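Local coordinates for protein fructose-bisphosphate aldolase (Plasmodium falciparum, PDB 4TR9) that belongs to the class I fructose-bisphosphate aldolases, enzymes built on a TIM barrel, and here binds the ligand 38D in a pocket, at residues A39-Q44 with S64-L69; K48-I53 with E60-Y65; Q282-A287 with L312-L317; L317-G322 with A328-V333. One frame throughout, in Å; residues are numbered along the deposited sequence.

How the contacts relate
From the N terminus, contact 1 opens first, at the C-terminal end of barrel strand 35-39, and closes on helix 59-70. Contact 2 is nested inside it: it joins helix 43-52 to helix 59-70, and the two contacts share Ser64 and Tyr65. Contact 3 comes much later and closes the loop that runs from helix 284-295 through strand 303-308 to helix 310-320. Contact 4 follows in series, shares Leu317 with contact 3, and closes the short turn into helix 327-346. The pairs also meet in space. Tyr65 packs on Leu317 and Trp320, and Arg331 reaches Leu68. Together they tie the outer helices beside the first and last barrel strands.

Contact 1 of 4, residues A39-Q44 with S64-L69; sequences ADESTQ and SYRDLL. With 38D (N'-[(E)-(2,4-dichlorophenyl)methylidene]-3,4-dihydroxybenzohydrazide), chain K.
Bends at chi2 and chi3 (61° and 83°) fold the Arg66 side chain so that its guanidinium group comes up to Ala39 and Glu41. Glu41 is itself bent at chi2 and meets it from the other segment. Two conformers of Arg66 are deposited, so these contacts hold for one of them and are doubtful as permanent features. In this one, Arg66 NH2 donates a weak hydrogen bond to Ala39 O at 3.2 Å. That oxygen sits at the edge of the guanidinium, near its plane. Glu41 OE1 forms a salt bridge with Arg66 NH2 at 3.6 Å. It lies well out of the plane, with the two flat groups 50° apart, so charge attraction is all that joins them. Beside this polar group, Ala39 CB touches Leu69 CD1 at 4.2 Å. Asp40 turns away from the helix and into the ligand pocket. Asp40 OD1 accepts a weak hydrogen bond of 3.3 Å from O07 of 38D, and its OD2 makes a salt bridge with Lys152. The ligand is also hydrogen-bonded to Thr45. The segment 39-44 leads from the first strand of the parallel TIM barrel to helix 43-52. Helix 59-70 packs against this link through Arg66 and Leu69. Helix 310-320 closes in through Gln313, which touches Glu41 and Leu69, while Leu334 of helix 327-346 also touches Leu69.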
loop_
_atom_site.group_PDB
_atom_site.type_symbol
_atom_site.label_atom_id
_atom_site.label_comp_id
_atom_site.label_asym_id
_atom_site.label_seq_id
_atom_site.Cartn_x
_atom_site.Cartn_y
_atom_site.Cartn_z
ATOM N N ALA A 39 22.936 19.784 -18.846
ATOM C CA ALA A 39 22.747 20.760 -19.913
ATOM C C ALA A 39 21.556 20.388 -20.789
ATOM O O ALA A 39 21.616 20.497 -22.014
ATOM C CB ALA A 39 24.009 20.877 -20.754
ATOM N N ASP A 40 20.475 19.948 -20.153
ATOM C CA ASP A 40 19.283 19.518 -20.874
ATOM C C ASP A 40 18.124 20.493 -20.696
ATOM O O ASP A 40 16.985 20.083 -20.479
ATOM C CB ASP A 40 18.862 18.120 -20.418
ATOM C CG ASP A 40 18.774 18.002 -18.911
ATOM O OD1 ASP A 40 19.549 18.688 -18.213
ATOM O OD2 ASP A 40 17.931 17.220 -18.423
ATOM N N GLU A 41 18.421 21.785 -20.794
ATOM C CA GLU A 41 17.394 22.814 -20.685
ATOM C C GLU A 41 16.509 22.825 -21.926
ATOM O O GLU A 41 17.002 22.716 -23.049
ATOM C CB GLU A 41 18.023 24.195 -20.482
ATOM C CG GLU A 41 18.855 24.337 -19.215
ATOM C CD GLU A 41 20.263 23.793 -19.369
ATOM O OE1 GLU A 41 20.668 23.498 -20.513
ATOM O OE2 GLU A 41 20.964 23.662 -18.344
ATOM N N SER A 42 15.203 22.958 -21.720
ATOM C CA SER A 42 14.263 23.030 -22.833
ATOM C C SER A 42 14.381 24.376 -23.543
ATOM O O SER A 42 15.159 25.236 -23.131
ATOM C CB SER A 42 12.829 22.809 -22.348
ATOM O OG SER A 42 12.431 23.819 -21.439
ATOM N N THR A 43 13.604 24.550 -24.608
ATOM C CA THR A 43 13.655 25.771 -25.402
ATOM C C THR A 43 13.255 26.995 -24.582
ATOM O O THR A 43 13.930 28.023 -24.617
ATOM C CB THR A 43 12.744 25.676 -26.639
ATOM O OG1 THR A 43 13.083 24.508 -27.395
ATOM C CG2 THR A 43 12.905 26.908 -27.516
ATOM N N GLN A 44 12.158 26.878 -23.841
ATOM C CA GLN A 44 11.680 27.978 -23.011
ATOM C C GLN A 44 12.546 28.148 -21.765
ATOM O O GLN A 44 12.574 29.219 -21.160
ATOM C CB GLN A 44 10.221 27.755 -22.611
ATOM C CG GLN A 44 9.988 26.511 -21.768
ATOM C CD GLN A 44 8.538 26.348 -21.357
ATOM O OE1 GLN A 44 7.662 27.072 -21.831
ATOM N NE2 GLN A 44 8.278 25.395 -20.469
ATOM N N SER A 64 25.670 26.814 -30.503
ATOM C CA SER A 64 26.944 27.448 -30.178
ATOM C C SER A 64 27.272 27.331 -28.693
ATOM O O SER A 64 28.419 27.082 -28.320
ATOM C CB SER A 64 26.929 28.922 -30.591
ATOM O OG SER A 64 26.693 29.062 -31.980
ATOM N N TYR A 65 26.262 27.510 -27.849
ATOM C CA TYR A 65 26.470 27.470 -26.407
ATOM C C TYR A 65 26.817 26.068 -25.921
ATOM O O TYR A 65 27.754 25.889 -25.143
ATOM C CB TYR A 65 25.234 27.979 -25.665
ATOM C CG TYR A 65 25.334 27.793 -24.171
ATOM C CD1 TYR A 65 26.364 28.380 -23.450
ATOM C CD2 TYR A 65 24.406 27.025 -23.483
ATOM C CE1 TYR A 65 26.467 28.210 -22.085
ATOM C CE2 TYR A 65 24.498 26.852 -22.116
ATOM C CZ TYR A 65 25.531 27.447 -21.424
ATOM O OH TYR A 65 25.633 27.281 -20.065
ATOM N N ARG A 66 26.058 25.078 -26.375
ATOM C CA ARG A 66 26.300 23.691 -25.992
ATOM C C ARG A 66 27.609 23.186 -26.588
ATOM O O ARG A 66 28.227 22.262 -26.065
ATOM C CB ARG A 66 25.135 22.800 -26.427
ATOM C CG ARG A 66 24.213 22.388 -25.287
ATOM C CD ARG A 66 23.565 23.593 -24.623
ATOM N NE ARG A 66 22.389 24.058 -25.351
ATOM C CZ ARG A 66 21.140 23.718 -25.047
ATOM N NH1 ARG A 66 20.129 24.188 -25.764
ATOM N NH2 ARG A 66 20.901 22.910 -24.023
ATOM N N ASP A 67 28.027 23.802 -27.691
ATOM C CA ASP A 67 29.308 23.478 -28.306
ATOM C C ASP A 67 30.442 23.982 -27.423
ATOM O O ASP A 67 31.494 23.352 -27.319
ATOM C CB ASP A 67 29.414 24.089 -29.705
ATOM C CG ASP A 67 30.823 24.032 -30.262
ATOM O OD1 ASP A 67 31.202 22.979 -30.817
ATOM O OD2 ASP A 67 31.552 25.040 -30.149
ATOM N N LEU A 68 30.213 25.127 -26.788
ATOM C CA LEU A 68 31.185 25.719 -25.880
ATOM C C LEU A 68 31.398 24.824 -24.667
ATOM O O LEU A 68 32.520 24.669 -24.183
ATOM C CB LEU A 68 30.724 27.114 -25.444
ATOM C CG LEU A 68 31.601 27.935 -24.496
ATOM C CD1 LEU A 68 31.466 29.407 -24.826
ATOM C CD2 LEU A 68 31.229 27.695 -23.039
ATOM N N LEU A 69 30.311 24.236 -24.180
ATOM C CA LEU A 69 30.364 23.371 -23.010
ATOM C C LEU A 69 31.041 22.043 -23.324
ATOM O O LEU A 69 31.995 21.647 -22.655
ATOM C CB LEU A 69 28.956 23.118 -22.467
ATOM C CG LEU A 69 28.158 24.334 -21.987
ATOM C CD1 LEU A 69 26.758 23.918 -21.564
ATOM C CD2 LEU A 69 28.878 25.034 -20.845
HETATM N N12 38D K . 12.143 23.806 -15.959
HETATM C C13 38D K . 12.263 24.792 -14.922
HETATM C C15 38D K . 10.355 25.977 -16.008
HETATM C C17 38D K . 8.822 27.343 -14.776
HETATM C C20 38D K . 10.619 26.253 -13.625
HETATM C C01 38D K . 15.269 21.012 -14.930
HETATM C C02 38D K . 16.308 20.162 -14.552
HETATM O O03 38D K . 16.556 19.867 -13.194
HETATM C C04 38D K . 17.117 19.595 -15.527
HETATM C C05 38D K . 16.891 19.870 -16.864
HETATM C C06 38D K . 15.860 20.712 -17.242
HETATM O O07 38D K . 18.178 18.732 -15.171
HETATM C C08 38D K . 15.049 21.273 -16.277
HETATM C C09 38D K . 13.926 22.209 -16.734
HETATM O O10 38D K . 13.701 22.356 -17.930
HETATM N N11 38D K . 13.178 22.900 -15.720
HETATM C C14 38D K . 11.039 25.699 -14.841
HETATM C C16 38D K . 9.239 26.799 -15.980
HETATM CL CL1 38D K . 7.418 28.372 -14.769
HETATM C C19 38D K . 9.501 27.077 -13.599
HETATM CL CL2 38D K . 11.460 25.930 -12.133
#

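Contact 2 of 4, residues K48-I53 with E60-Y65; sequences KRFDNI and ENRASY
Helices 48-52 and 60-65 cross almost at a right angle, 87°, with their axes 12.0 Å apart and Phe50 facing Asn61. A large side chain has to bridge this wide separation, and Phe50 does so. Its CG stands anti to the carbonyl carbon (chi1 -74°), which sends the ring out toward the second helix. The far end of the ring does the touching. Phe50 CE2 meets the CG of Arg62 at 3.8 Å and the CB of Asn61 at 3.9 Å. Phe50 CZ reaches the CB of Tyr65 at 4.0 Å, and this carbon lies at the ring edge, near its plane. The amide of Asn61 stands nearly perpendicular to the ring, at 87°. Phe50 CZ also comes within 3.8 Å of Asn61 O, the backbone oxygen that accepts from Tyr65 N. The polar ends turn elsewhere. Asn61 ND2 bonds to Glu56 O, and Arg62 leads away to a salt bridge with Glu87 and a hydrogen bond with Asn57. Within the second helix, Ser64 OG donates to Glu60 O at 2.6 Å. Ser64 N reaches the same oxygen from the opposite face of its plane. The contact between the helices is therefore mainly apolar: one phenyl ring meets CB or CG carbons of three residues and one backbone oxygen already used by the helix, while the amide and guanidinium groups serve other partners.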
loop_
_atom_site.group_PDB
_atom_site.type_symbol
_atom_site.label_atom_id
_atom_site.label_comp_id
_atom_site.label_asym_id
_atom_site.label_seq_id
_atom_site.Cartn_x
_atom_site.Cartn_y
_atom_site.Cartn_z
ATOM N N LYS A 48 15.283 31.799 -21.006
ATOM C CA LYS A 48 15.416 32.682 -19.854
ATOM C C LYS A 48 16.877 32.867 -19.453
ATOM O O LYS A 48 17.218 33.804 -18.733
ATOM C CB LYS A 48 14.610 32.140 -18.672
ATOM C CG LYS A 48 13.125 31.983 -18.960
ATOM C CD LYS A 48 12.369 31.494 -17.737
ATOM C CE LYS A 48 10.889 31.320 -18.040
ATOM N NZ LYS A 48 10.270 32.587 -18.519
ATOM N N ARG A 49 17.735 31.966 -19.922
ATOM C CA ARG A 49 19.169 32.078 -19.684
ATOM C C ARG A 49 19.795 33.073 -20.654
ATOM O O ARG A 49 20.591 33.923 -20.257
ATOM C CB ARG A 49 19.846 30.713 -19.814
ATOM C CG ARG A 49 19.275 29.662 -18.883
ATOM C CD ARG A 49 19.413 30.085 -17.433
ATOM N NE ARG A 49 18.427 29.428 -16.582
ATOM C CZ ARG A 49 17.288 29.989 -16.191
ATOM N NH1 ARG A 49 16.447 29.317 -15.418
ATOM N NH2 ARG A 49 16.993 31.225 -16.570
ATOM N N PHE A 50 19.428 32.964 -21.927
ATOM C CA PHE A 50 19.947 33.863 -22.951
ATOM C C PHE A 50 19.447 35.290 -22.744
ATOM O O PHE A 50 20.118 36.251 -23.119
ATOM C CB PHE A 50 19.564 33.367 -24.347
ATOM C CG PHE A 50 20.350 32.169 -24.805
ATOM C CD1 PHE A 50 21.473 31.752 -24.111
ATOM C CD2 PHE A 50 19.968 31.467 -25.937
ATOM C CE1 PHE A 50 22.199 30.651 -24.532
ATOM C CE2 PHE A 50 20.691 30.367 -26.365
ATOM C CZ PHE A 50 21.808 29.960 -25.661
ATOM N N ASP A 51 18.268 35.420 -22.142
ATOM C CA ASP A 51 17.682 36.730 -21.878
ATOM C C ASP A 51 18.474 37.500 -20.827
ATOM O O ASP A 51 18.585 38.724 -20.896
ATOM C CB ASP A 51 16.226 36.585 -21.427
ATOM C CG ASP A 51 15.332 36.019 -22.513
ATOM O OD1 ASP A 51 15.640 36.224 -23.706
ATOM O OD2 ASP A 51 14.321 35.368 -22.173
ATOM N N ASN A 52 19.023 36.777 -19.855
ATOM C CA ASN A 52 19.788 37.394 -18.777
ATOM C C ASN A 52 21.095 38.006 -19.271
ATOM O O ASN A 52 21.530 39.045 -18.774
ATOM C CB ASN A 52 20.075 36.372 -17.677
ATOM C CG ASN A 52 18.813 35.879 -16.997
ATOM O OD1 ASN A 52 17.802 36.580 -16.956
ATOM N ND2 ASN A 52 18.867 34.667 -16.455
ATOM N N ILE A 53 21.717 37.357 -20.249
ATOM C CA ILE A 53 22.956 37.862 -20.828
ATOM C C ILE A 53 22.681 38.638 -22.110
ATOM O O ILE A 53 23.599 38.927 -22.878
ATOM C CB ILE A 53 23.947 36.723 -21.131
ATOM C CG1 ILE A 53 23.314 35.702 -22.078
ATOM C CG2 ILE A 53 24.401 36.057 -19.842
ATOM C CD1 ILE A 53 24.237 34.564 -22.456
ATOM N N GLU A 60 20.982 28.590 -33.657
ATOM C CA GLU A 60 22.421 28.761 -33.823
ATOM C C GLU A 60 23.094 29.033 -32.484
ATOM O O GLU A 60 24.180 28.525 -32.213
ATOM C CB GLU A 60 22.727 29.898 -34.804
ATOM C CG GLU A 60 22.519 29.543 -36.272
ATOM C CD GLU A 60 21.055 29.496 -36.668
ATOM O OE1 GLU A 60 20.221 30.073 -35.940
ATOM O OE2 GLU A 60 20.740 28.881 -37.708
ATOM N N ASN A 61 22.443 29.836 -31.649
ATOM C CA ASN A 61 22.989 30.182 -30.341
ATOM C C ASN A 61 22.948 29.011 -29.366
ATOM O O ASN A 61 23.876 28.818 -28.581
ATOM C CB ASN A 61 22.241 31.376 -29.749
ATOM C CG ASN A 61 22.509 32.662 -30.503
ATOM O OD1 ASN A 61 23.510 32.783 -31.210
ATOM N ND2 ASN A 61 21.619 33.634 -30.350
ATOM N N ARG A 62 21.870 28.234 -29.415
ATOM C CA ARG A 62 21.752 27.049 -28.575
ATOM C C ARG A 62 22.825 26.034 -28.947
ATOM O O ARG A 62 23.441 25.420 -28.077
ATOM C CB ARG A 62 20.362 26.421 -28.703
ATOM C CG ARG A 62 19.239 27.276 -28.139
ATOM C CD ARG A 62 17.946 26.485 -28.030
ATOM N NE ARG A 62 17.481 26.007 -29.327
ATOM C CZ ARG A 62 16.630 26.670 -30.104
ATOM N NH1 ARG A 62 16.260 26.160 -31.270
ATOM N NH2 ARG A 62 16.151 27.843 -29.715
ATOM N N ALA A 63 23.047 25.870 -30.246
ATOM C CA ALA A 63 24.094 24.984 -30.734
ATOM C C ALA A 63 25.468 25.511 -30.332
ATOM O O ALA A 63 26.320 24.753 -29.871
ATOM C CB ALA A 63 24.003 24.831 -32.243
ATOM N N SER A 64 25.670 26.814 -30.503
ATOM C CA SER A 64 26.944 27.448 -30.178
ATOM C C SER A 64 27.272 27.331 -28.693
ATOM O O SER A 64 28.419 27.082 -28.320
ATOM C CB SER A 64 26.929 28.922 -30.591
ATOM O OG SER A 64 26.693 29.062 -31.980
ATOM N N TYR A 65 26.262 27.510 -27.849
ATOM C CA TYR A 65 26.470 27.470 -26.407
ATOM C C TYR A 65 26.817 26.068 -25.921
ATOM O O TYR A 65 27.754 25.889 -25.143
ATOM C CB TYR A 65 25.234 27.979 -25.665
ATOM C CG TYR A 65 25.334 27.793 -24.171
ATOM C CD1 TYR A 65 26.364 28.380 -23.450
ATOM C CD2 TYR A 65 24.406 27.025 -23.483
ATOM C CE1 TYR A 65 26.467 28.210 -22.085
ATOM C CE2 TYR A 65 24.498 26.852 -22.116
ATOM C CZ TYR A 65 25.531 27.447 -21.424
ATOM O OH TYR A 65 25.633 27.281 -20.065
#

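Contact 3 of 4, residues Q282-A287 with L312-L317; sequences QSEEEA and LQASVL
Ser315 N donates a hydrogen bond of 2.7 Å to Glu284 OE2, with an N-H...O angle of 151°. The donor comes from above the carboxylate plane, 38° out of it. The hydroxyl of the same serine turns to the other carboxylate oxygen. Ser315 OG is placed 2.4 Å from Glu284 OE1; a hydrogen bond is likely, but so short a length is doubtful. Glu284 spans the gap because its chain runs extended beyond CG. Ser315 OG lies beside its own backbone N (chi1 -66°), which keeps the hydroxyl close to the same carboxylate. Ala314 CB lies against the carboxylate, 3.2 Å from Glu284 OE2. Glu284 stands in the first turn of helix 284-295. Ser283 is the N-cap of that helix, and Ser283 OG accepts a weak bond from Glu286 N at 3.4 Å. Helix 327-346 touches both partners, Glu284 through Arg337 and Ser315 through Val333. Helix 310-320 is kinked here, where the N atoms of Ser315 and Val316 have no bond to the preceding turn. The glutamate thus supplies an acceptor for the Ser315 amide, which the helix itself leaves without one, and that N-H probably steadies the carboxylate's negative charge.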
loop_
_atom_site.group_PDB
_atom_site.type_symbol
_atom_site.label_atom_id
_atom_site.label_comp_id
_atom_site.label_asym_id
_atom_site.label_seq_id
_atom_site.Cartn_x
_atom_site.Cartn_y
_atom_site.Cartn_z
ATOM N N GLN A 282 20.443 27.059 -5.315
ATOM C CA GLN A 282 21.683 27.401 -4.624
ATOM C C GLN A 282 22.643 28.141 -5.544
ATOM O O GLN A 282 22.641 27.928 -6.757
ATOM C CB GLN A 282 22.365 26.146 -4.076
ATOM C CG GLN A 282 21.529 25.342 -3.099
ATOM C CD GLN A 282 22.240 24.089 -2.630
ATOM O OE1 GLN A 282 23.447 24.103 -2.384
ATOM N NE2 GLN A 282 21.498 22.995 -2.512
ATOM N N SER A 283 23.464 29.010 -4.965
ATOM C CA SER A 283 24.496 29.697 -5.730
ATOM C C SER A 283 25.583 28.704 -6.115
ATOM O O SER A 283 25.644 27.602 -5.571
ATOM C CB SER A 283 25.085 30.860 -4.930
ATOM O OG SER A 283 25.714 30.400 -3.746
ATOM N N GLU A 284 26.434 29.092 -7.060
ATOM C CA GLU A 284 27.505 28.218 -7.528
ATOM C C GLU A 284 28.426 27.794 -6.393
ATOM O O GLU A 284 28.770 26.619 -6.269
ATOM C CB GLU A 284 28.321 28.907 -8.622
ATOM C CG GLU A 284 27.606 29.041 -9.953
ATOM C CD GLU A 284 28.489 29.663 -11.016
ATOM O OE1 GLU A 284 29.420 30.410 -10.652
ATOM O OE2 GLU A 284 28.258 29.399 -12.215
ATOM N N GLU A 285 28.817 28.756 -5.565
ATOM C CA GLU A 285 29.756 28.497 -4.482
ATOM C C GLU A 285 29.137 27.634 -3.386
ATOM O O GLU A 285 29.745 26.664 -2.935
ATOM C CB GLU A 285 30.262 29.813 -3.887
ATOM C CG GLU A 285 31.398 29.643 -2.893
ATOM C CD GLU A 285 32.651 29.071 -3.529
ATOM O OE1 GLU A 285 32.885 29.332 -4.728
ATOM O OE2 GLU A 285 33.401 28.356 -2.831
ATOM N N GLU A 286 27.927 27.987 -2.963
ATOM C CA GLU A 286 27.246 27.251 -1.903
ATOM C C GLU A 286 26.907 25.827 -2.333
ATOM O O GLU A 286 26.842 24.921 -1.504
ATOM C CB GLU A 286 25.977 27.987 -1.468
ATOM C CG GLU A 286 26.245 29.296 -0.739
ATOM C CD GLU A 286 24.971 30.001 -0.316
ATOM O OE1 GLU A 286 23.878 29.546 -0.713
ATOM O OE2 GLU A 286 25.064 31.010 0.415
ATOM N N ALA A 287 26.696 25.634 -3.631
ATOM C CA ALA A 287 26.436 24.303 -4.168
ATOM C C ALA A 287 27.685 23.435 -4.069
ATOM O O ALA A 287 27.597 22.211 -3.967
ATOM C CB ALA A 287 25.961 24.391 -5.610
ATOM N N LEU A 312 27.137 25.088 -12.587
ATOM C CA LEU A 312 28.250 24.909 -13.512
ATOM C C LEU A 312 28.193 25.864 -14.698
ATOM O O LEU A 312 29.202 26.092 -15.363
ATOM C CB LEU A 312 28.289 23.467 -14.024
ATOM C CG LEU A 312 28.715 22.386 -13.030
ATOM C CD1 LEU A 312 28.549 21.003 -13.640
ATOM C CD2 LEU A 312 30.152 22.609 -12.584
ATOM N N GLN A 313 27.018 26.427 -14.960
ATOM C CA GLN A 313 26.808 27.202 -16.179
ATOM C C GLN A 313 26.480 28.673 -15.938
ATOM O O GLN A 313 26.524 29.477 -16.870
ATOM C CB GLN A 313 25.692 26.569 -17.010
ATOM C CG GLN A 313 25.969 25.140 -17.441
ATOM C CD GLN A 313 24.812 24.533 -18.209
ATOM O OE1 GLN A 313 24.259 23.508 -17.813
ATOM N NE2 GLN A 313 24.441 25.163 -19.318
ATOM N N ALA A 314 26.148 29.023 -14.699
ATOM C CA ALA A 314 25.722 30.383 -14.378
ATOM C C ALA A 314 26.797 31.419 -14.704
ATOM O O ALA A 314 26.517 32.429 -15.350
ATOM C CB ALA A 314 25.326 30.480 -12.912
ATOM N N SER A 315 28.023 31.163 -14.259
ATOM C CA SER A 315 29.124 32.091 -14.492
ATOM C C SER A 315 29.664 31.978 -15.913
ATOM O O SER A 315 30.248 32.926 -16.440
ATOM C CB SER A 315 30.249 31.849 -13.484
ATOM O OG SER A 315 29.830 32.162 -12.167
ATOM N N VAL A 316 29.470 30.816 -16.528
ATOM C CA VAL A 316 29.923 30.587 -17.895
ATOM C C VAL A 316 29.162 31.474 -18.872
ATOM O O VAL A 316 29.757 32.120 -19.736
ATOM C CB VAL A 316 29.754 29.113 -18.305
ATOM C CG1 VAL A 316 30.136 28.918 -19.762
ATOM C CG2 VAL A 316 30.588 28.216 -17.407
ATOM N N LEU A 317 27.843 31.503 -18.723
ATOM C CA LEU A 317 26.982 32.328 -19.561
ATOM C C LEU A 317 27.307 33.812 -19.414
ATOM O O LEU A 317 27.303 34.555 -20.396
ATOM C CB LEU A 317 25.512 32.076 -19.218
ATOM C CG LEU A 317 24.898 30.776 -19.740
ATOM C CD1 LEU A 317 23.701 30.370 -18.898
ATOM C CD2 LEU A 317 24.491 30.940 -21.195
#

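Contact 4 of 4, residues L317-G322 with A328-V333; sequences LNTWQG and AKAREV
Thr319 is the first residue along 317-322 to touch helix 328-333. It sits opposite Ala330, with the CA atoms of Thr319 and Ala330 5.3 Å apart. Its methyl stands anti to the backbone N, and Thr319 CG2 reaches across to Lys329 CG at 3.8 Å. Thr319 CG2 also lies 3.8 Å from Ala330 CA. Thr319 OG1 is hydrogen-bonded to Ser315 O, one turn back, yet it also comes against Val333 CG2 at 3.6 Å. Thr319 therefore meets Lys329, Ala330 and, about one turn further on, Val333. Trp320 comes next. Trp320 CB packs against Ala330 CB at 3.9 Å, but with chi1 at 178° the indole leads away from the second segment. The indole packs instead among Tyr65 and Leu68 of helix 59-70 and Phe50 of helix 43-52. Gln321 leaves the helix with a positive phi of 55°, and Gln321 N still bonds to Leu317 O at 2.9 Å. The chain then turns back, and Gly322 places its CA over the centre of the Trp320 indole, 3.3 Å above the plane. Lys329 meets the threonine with the carbons of its chain, while its NZ makes a weak bond with Asn326. The contact joins two consecutive helices across a short turn. Its chemistry is that of close packing by methyl and methylene groups, with the one hydroxyl in it turned back onto the backbone of its own helix.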
loop_
_atom_site.group_PDB
_atom_site.type_symbol
_atom_site.label_atom_id
_atom_site.label_comp_id
_atom_site.label_asym_id
_atom_site.label_seq_id
_atom_site.Cartn_x
_atom_site.Cartn_y
_atom_site.Cartn_z
ATOM N N LEU A 317 27.843 31.503 -18.723
ATOM C CA LEU A 317 26.982 32.328 -19.561
ATOM C C LEU A 317 27.307 33.812 -19.414
ATOM O O LEU A 317 27.303 34.555 -20.396
ATOM C CB LEU A 317 25.512 32.076 -19.218
ATOM C CG LEU A 317 24.898 30.776 -19.740
ATOM C CD1 LEU A 317 23.701 30.370 -18.898
ATOM C CD2 LEU A 317 24.491 30.940 -21.195
ATOM N N ASN A 318 27.589 34.235 -18.186
ATOM C CA ASN A 318 27.927 35.628 -17.915
ATOM C C ASN A 318 29.244 36.034 -18.564
ATOM O O ASN A 318 29.414 37.181 -18.980
ATOM C CB ASN A 318 27.995 35.879 -16.408
ATOM C CG ASN A 318 26.648 35.727 -15.729
ATOM O OD1 ASN A 318 25.612 36.069 -16.299
ATOM N ND2 ASN A 318 26.658 35.214 -14.506
ATOM N N THR A 319 30.173 35.089 -18.646
ATOM C CA THR A 319 31.475 35.347 -19.246
ATOM C C THR A 319 31.388 35.312 -20.768
ATOM O O THR A 319 31.974 36.148 -21.456
ATOM C CB THR A 319 32.524 34.324 -18.769
ATOM O OG1 THR A 319 32.585 34.332 -17.338
ATOM C CG2 THR A 319 33.895 34.658 -19.332
ATOM N N TRP A 320 30.643 34.342 -21.284
ATOM C CA TRP A 320 30.500 34.153 -22.723
ATOM C C TRP A 320 29.717 35.290 -23.376
ATOM O O TRP A 320 30.210 35.938 -24.301
ATOM C CB TRP A 320 29.821 32.811 -23.005
ATOM C CG TRP A 320 29.581 32.537 -24.453
ATOM C CD1 TRP A 320 30.492 32.618 -25.466
ATOM C CD2 TRP A 320 28.351 32.112 -25.053
ATOM N NE1 TRP A 320 29.903 32.279 -26.660
ATOM C CE2 TRP A 320 28.589 31.963 -26.433
ATOM C CE3 TRP A 320 27.072 31.847 -24.555
ATOM C CZ2 TRP A 320 27.594 31.564 -27.322
ATOM C CZ3 TRP A 320 26.085 31.450 -25.440
ATOM C CH2 TRP A 320 26.352 31.313 -26.808
ATOM N N GLN A 321 28.501 35.524 -22.886
ATOM C CA GLN A 321 27.622 36.577 -23.397
ATOM C C GLN A 321 27.368 36.467 -24.900
ATOM O O GLN A 321 27.200 37.477 -25.583
ATOM C CB GLN A 321 28.193 37.960 -23.071
ATOM C CG GLN A 321 27.982 38.396 -21.631
ATOM C CD GLN A 321 28.480 39.804 -21.372
ATOM O OE1 GLN A 321 29.310 40.328 -22.115
ATOM N NE2 GLN A 321 27.971 40.426 -20.315
ATOM N N GLY A 322 27.343 35.238 -25.406
ATOM C CA GLY A 322 27.025 34.993 -26.801
ATOM C C GLY A 322 28.049 35.516 -27.791
ATOM O O GLY A 322 27.737 35.714 -28.965
ATOM N N ALA A 328 36.877 30.691 -25.117
ATOM C CA ALA A 328 37.966 30.086 -24.359
ATOM C C ALA A 328 38.005 30.637 -22.938
ATOM O O ALA A 328 38.357 29.929 -21.994
ATOM C CB ALA A 328 39.294 30.320 -25.058
ATOM N N LYS A 329 37.632 31.904 -22.797
ATOM C CA LYS A 329 37.584 32.554 -21.495
ATOM C C LYS A 329 36.489 31.945 -20.626
ATOM O O LYS A 329 36.668 31.762 -19.423
ATOM C CB LYS A 329 37.354 34.057 -21.663
ATOM C CG LYS A 329 37.507 34.864 -20.385
ATOM C CD LYS A 329 37.182 36.331 -20.629
ATOM C CE LYS A 329 38.016 36.901 -21.768
ATOM N NZ LYS A 329 37.641 38.307 -22.086
ATOM N N ALA A 330 35.356 31.630 -21.246
ATOM C CA ALA A 330 34.227 31.045 -20.532
ATOM C C ALA A 330 34.458 29.562 -20.252
ATOM O O ALA A 330 33.971 29.028 -19.256
ATOM C CB ALA A 330 32.942 31.240 -21.323
ATOM N N ARG A 331 35.201 28.903 -21.136
ATOM C CA ARG A 331 35.493 27.483 -20.976
ATOM C C ARG A 331 36.387 27.231 -19.767
ATOM O O ARG A 331 36.306 26.177 -19.135
ATOM C CB ARG A 331 36.143 26.920 -22.240
ATOM C CG ARG A 331 35.166 26.673 -23.377
ATOM C CD ARG A 331 35.865 26.098 -24.596
ATOM N NE ARG A 331 34.913 25.702 -25.630
ATOM C CZ ARG A 331 35.258 25.184 -26.803
ATOM N NH1 ARG A 331 34.323 24.852 -27.684
ATOM N NH2 ARG A 331 36.537 24.997 -27.098
ATOM N N GLU A 332 37.240 28.200 -19.449
ATOM C CA GLU A 332 38.088 28.102 -18.268
ATOM C C GLU A 332 37.245 28.284 -17.009
ATOM O O GLU A 332 37.517 27.677 -15.973
ATOM C CB GLU A 332 39.215 29.137 -18.315
ATOM C CG GLU A 332 40.182 29.055 -17.138
ATOM C CD GLU A 332 41.395 29.952 -17.308
ATOM O OE1 GLU A 332 41.654 30.397 -18.447
ATOM O OE2 GLU A 332 42.091 30.212 -16.304
ATOM N N VAL A 333 36.216 29.121 -17.110
ATOM C CA VAL A 333 35.282 29.324 -16.008
ATOM C C VAL A 333 34.516 28.032 -15.740
ATOM O O VAL A 333 34.231 27.690 -14.592
ATOM C CB VAL A 333 34.290 30.468 -16.307
ATOM C CG1 VAL A 333 33.326 30.660 -15.146
ATOM C CG2 VAL A 333 35.042 31.757 -16.594
#